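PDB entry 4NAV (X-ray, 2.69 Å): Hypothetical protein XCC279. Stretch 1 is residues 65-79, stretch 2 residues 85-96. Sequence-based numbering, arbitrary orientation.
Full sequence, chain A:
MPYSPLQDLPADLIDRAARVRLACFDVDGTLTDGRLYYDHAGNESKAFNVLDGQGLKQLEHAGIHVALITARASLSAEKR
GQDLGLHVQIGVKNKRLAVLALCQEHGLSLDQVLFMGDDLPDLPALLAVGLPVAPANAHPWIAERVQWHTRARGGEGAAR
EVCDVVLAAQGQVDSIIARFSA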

# COMPACT_ATOMS: atom_id res chain seq x y z
N HIS A 65 -12.58 28.28 -3.44
CA HIS A 65 -11.72 27.93 -4.56
C HIS A 65 -10.61 26.93 -4.15
O HIS A 65 -9.96 27.08 -3.13
CB HIS A 65 -11.10 29.18 -5.16
CG HIS A 65 -12.12 30.15 -5.70
ND1 HIS A 65 -12.43 31.34 -5.07
CD2 HIS A 65 -12.92 30.08 -6.79
CE1 HIS A 65 -13.37 31.97 -5.75
NE2 HIS A 65 -13.68 31.23 -6.80
N VAL A 66 -10.45 25.88 -4.95
CA VAL A 66 -9.45 24.86 -4.67
C VAL A 66 -8.39 24.79 -5.77
O VAL A 66 -8.70 24.83 -6.95
CB VAL A 66 -10.10 23.50 -4.50
CG1 VAL A 66 -9.05 22.43 -4.25
CG2 VAL A 66 -11.10 23.56 -3.35
N ALA A 67 -7.14 24.71 -5.36
CA ALA A 67 -6.05 24.69 -6.30
C ALA A 67 -5.04 23.64 -5.91
O ALA A 67 -4.76 23.46 -4.73
CB ALA A 67 -5.38 26.04 -6.35
N LEU A 68 -4.52 22.93 -6.90
CA LEU A 68 -3.41 21.99 -6.68
C LEU A 68 -2.16 22.65 -7.20
O LEU A 68 -2.20 23.31 -8.24
CB LEU A 68 -3.64 20.71 -7.46
CG LEU A 68 -5.00 20.06 -7.30
CD1 LEU A 68 -5.04 18.73 -8.04
CD2 LEU A 68 -5.35 19.86 -5.84
N ILE A 69 -1.06 22.51 -6.47
CA ILE A 69 0.17 23.21 -6.81
C ILE A 69 1.34 22.26 -6.67
O ILE A 69 1.64 21.80 -5.58
CB ILE A 69 0.38 24.46 -5.95
CG1 ILE A 69 -0.91 25.31 -5.97
CG2 ILE A 69 1.58 25.24 -6.45
CD1 ILE A 69 -0.77 26.73 -5.49
N THR A 70 1.96 21.97 -7.80
CA THR A 70 3.05 21.02 -7.88
C THR A 70 4.22 21.62 -8.68
O THR A 70 4.02 22.38 -9.64
CB THR A 70 2.60 19.70 -8.53
OG1 THR A 70 3.74 18.96 -8.99
CG2 THR A 70 1.68 19.94 -9.73
N ALA A 71 5.43 21.29 -8.25
CA ALA A 71 6.64 21.64 -8.98
C ALA A 71 6.85 20.71 -10.19
O ALA A 71 7.42 21.13 -11.20
CB ALA A 71 7.85 21.58 -8.06
N ARG A 72 6.37 19.47 -10.08
CA ARG A 72 6.50 18.46 -11.15
C ARG A 72 5.63 18.88 -12.31
O ARG A 72 4.65 19.57 -12.13
CB ARG A 72 6.08 17.07 -10.66
N ALA A 73 6.02 18.50 -13.52
CA ALA A 73 5.27 18.86 -14.72
C ALA A 73 4.40 17.67 -15.15
O ALA A 73 4.56 17.18 -16.26
CB ALA A 73 6.24 19.25 -15.83
N SER A 74 3.51 17.20 -14.27
CA SER A 74 2.81 15.91 -14.50
C SER A 74 1.38 16.05 -15.06
O SER A 74 0.58 16.80 -14.52
CB SER A 74 2.78 15.06 -13.22
OG SER A 74 1.78 15.49 -12.33
N LEU A 75 1.07 15.33 -16.14
CA LEU A 75 -0.30 15.29 -16.66
C LEU A 75 -1.26 14.64 -15.64
O LEU A 75 -2.47 14.92 -15.68
CB LEU A 75 -0.36 14.58 -18.03
N SER A 76 -0.72 13.78 -14.76
CA SER A 76 -1.51 13.09 -13.71
C SER A 76 -2.32 14.07 -12.91
O SER A 76 -3.53 13.93 -12.75
CB SER A 76 -0.61 12.39 -12.68
OG SER A 76 0.08 11.30 -13.23
N ALA A 77 -1.61 15.06 -12.38
CA ALA A 77 -2.16 16.05 -11.50
C ALA A 77 -3.21 16.89 -12.21
O ALA A 77 -4.27 17.20 -11.63
CB ALA A 77 -1.05 16.93 -10.96
N GLU A 78 -2.92 17.26 -13.46
CA GLU A 78 -3.88 17.97 -14.30
C GLU A 78 -5.14 17.11 -14.46
O GLU A 78 -6.25 17.58 -14.19
CB GLU A 78 -3.31 18.39 -15.69
CG GLU A 78 -2.21 19.45 -15.67
N LYS A 79 -4.98 15.86 -14.89
CA LYS A 79 -6.13 14.96 -15.09
C LYS A 79 -6.97 14.82 -13.81
O LYS A 79 -8.21 14.81 -13.87
CB LYS A 79 -5.67 13.61 -15.67
CG LYS A 79 -5.27 13.68 -17.14
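Stretch 2, residues 85-96: GLHVQIGVKNKR

The most unusual feature of this contact is a lysine that reaches back from the start of a helix to the backbone of the strand beside it, near that strand's C-terminal end: Lys95 NZ donates a hydrogen bond to Ile69 O at 3.1 Å. Lys95 is buried, its CA-to-CB bond points toward stretch 1, and its chain is extended (chi1 m, the rest t). Length is what qualifies lysine here: the methylenes pass Ile69, with CD 4.1 Å from Ile69 CG2, while the ammonium group meets a carbonyl and finds further hydrogen bonding elsewhere in the structure.

Ten residues earlier, stretch 2 begins at Gly85, which leaves the preceding helix in a Schellman motif. Its positive phi (72°) is a conformation that glycine adopts easily. The chain then extends, and strand 87-90 runs beside strand 65-70 in the same direction, the axes 4.6 Å apart at closest and crossing at -19°. Ala67 pairs with His87, Leu68 with Val88 and Ile69 with Gln89, their CA atoms 4.6, 4.8 and 5.1 Å apart. The hydrogen bonds alternate as a parallel ladder requires. A weak one from His87 N to Val66 O (3.2 Å) is followed by Leu68 N to His87 O (3.0 Å), Gln89 N to Leu68 O (3.0 Å) and Thr70 N to Gln89 O (3.3 Å).

Side chains alternate too. Leu68 and Val88 share one face, with Leu68 CB 4.3 Å from Val88 CG1; branched valine suits an extended backbone and offers an apolar surface. Leu86, pointing toward stretch 1, sets its CG 3.8 Å from Val66 CG1 and its CD2 4.3 Å from Leu68 CD2. Ala67, Ile69, His87 and Gln89 occupy the other face. The small Ala67 leaves its CB 4.2 Å from His87 CB, while the end of the histidine leads away to an exposed position.

Helix 75-79 returns nearly antiparallel to strand 87-90 (169°), its axis 8.7 Å away. Ser74 occupies its N-cap, where a short hydroxyl side chain can reach back to the first turn: OG accepts a weak hydrogen bond from Ala77 N at 3.4 Å. Glu78, modelled only as far as CG, has that atom 3.7 Å from Ile90 CD1.

Beyond the strands, Gly91 turns the chain with positive phi (66°), again favourable to glycine, and its N donates to Arg72 O at 3.2 Å. Val92 N then bonds to Thr70 O at 3.1 Å, and Val92 CG2 packs 4.2 Å from Ile69 CG2.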

# COMPACT_ATOMS: atom_id res chain seq x y z
N GLY A 85 -12.92 19.00 -10.85
CA GLY A 85 -13.27 20.39 -11.15
C GLY A 85 -12.52 21.40 -10.31
O GLY A 85 -13.13 22.29 -9.71
N LEU A 86 -11.19 21.28 -10.25
CA LEU A 86 -10.34 22.21 -9.50
C LEU A 86 -9.25 22.83 -10.38
O LEU A 86 -8.82 22.23 -11.36
CB LEU A 86 -9.65 21.53 -8.32
CG LEU A 86 -10.25 20.52 -7.34
CD1 LEU A 86 -11.69 20.08 -7.51
CD2 LEU A 86 -9.37 19.31 -7.34
N HIS A 87 -8.80 24.03 -10.01
CA HIS A 87 -7.66 24.66 -10.66
C HIS A 87 -6.41 23.90 -10.36
O HIS A 87 -6.25 23.39 -9.26
CB HIS A 87 -7.36 26.04 -10.06
CG HIS A 87 -6.80 27.03 -11.02
ND1 HIS A 87 -5.44 27.16 -11.24
CD2 HIS A 87 -7.39 27.97 -11.79
CE1 HIS A 87 -5.22 28.11 -12.12
NE2 HIS A 87 -6.39 28.63 -12.48
N VAL A 88 -5.47 23.95 -11.31
CA VAL A 88 -4.17 23.32 -11.19
C VAL A 88 -3.10 24.26 -11.72
O VAL A 88 -3.32 24.97 -12.69
CB VAL A 88 -4.12 22.01 -11.97
CG1 VAL A 88 -2.86 21.24 -11.63
CG2 VAL A 88 -5.35 21.17 -11.67
N GLN A 89 -1.95 24.28 -11.06
CA GLN A 89 -0.79 25.04 -11.52
C GLN A 89 0.41 24.12 -11.40
O GLN A 89 0.74 23.61 -10.34
CB GLN A 89 -0.58 26.34 -10.74
CG GLN A 89 -1.40 27.49 -11.29
CD GLN A 89 -1.11 28.81 -10.61
OE1 GLN A 89 -0.60 28.85 -9.48
NE2 GLN A 89 -1.45 29.91 -11.27
N ILE A 90 1.05 23.91 -12.54
CA ILE A 90 2.00 22.85 -12.66
C ILE A 90 3.36 23.43 -12.96
O ILE A 90 3.47 24.50 -13.57
CB ILE A 90 1.50 21.88 -13.75
CG1 ILE A 90 2.01 20.48 -13.50
CG2 ILE A 90 1.83 22.38 -15.16
CD1 ILE A 90 1.22 19.44 -14.25
N GLY A 91 4.40 22.74 -12.51
CA GLY A 91 5.77 23.13 -12.78
C GLY A 91 6.14 24.43 -12.11
O GLY A 91 6.82 25.27 -12.69
N VAL A 92 5.72 24.61 -10.87
CA VAL A 92 5.89 25.89 -10.21
C VAL A 92 7.25 25.96 -9.50
O VAL A 92 7.58 25.11 -8.66
CB VAL A 92 4.70 26.10 -9.26
CG1 VAL A 92 4.88 27.29 -8.35
CG2 VAL A 92 3.41 26.21 -10.07
N LYS A 93 8.05 26.97 -9.89
CA LYS A 93 9.39 27.19 -9.33
C LYS A 93 9.26 27.68 -7.88
O LYS A 93 9.97 27.19 -7.00
CB LYS A 93 10.19 28.20 -10.19
N ASN A 94 8.33 28.60 -7.62
CA ASN A 94 8.08 29.07 -6.26
C ASN A 94 6.60 29.08 -5.88
O ASN A 94 5.80 29.79 -6.50
CB ASN A 94 8.68 30.47 -6.04
CG ASN A 94 8.39 31.01 -4.66
OD1 ASN A 94 7.23 31.28 -4.33
ND2 ASN A 94 9.42 31.15 -3.83
N LYS A 95 6.26 28.34 -4.83
CA LYS A 95 4.86 28.13 -4.49
C LYS A 95 4.23 29.36 -3.86
O LYS A 95 3.09 29.70 -4.16
CB LYS A 95 4.70 26.89 -3.63
CG LYS A 95 5.27 25.66 -4.33
CD LYS A 95 4.65 24.37 -3.86
CE LYS A 95 5.17 23.19 -4.65
NZ LYS A 95 4.45 21.91 -4.35
N ARG A 96 5.00 30.08 -3.06
CA ARG A 96 4.54 31.38 -2.55
C ARG A 96 4.05 32.27 -3.69
O ARG A 96 2.92 32.73 -3.66
CB ARG A 96 5.65 32.11 -1.78
CG ARG A 96 5.15 33.29 -0.97
CD ARG A 96 6.23 33.92 -0.09
NE ARG A 96 6.96 35.05 -0.67
CZ ARG A 96 8.09 34.94 -1.37
NH1 ARG A 96 8.62 33.75 -1.63
NH2 ARG A 96 8.67 36.03 -1.83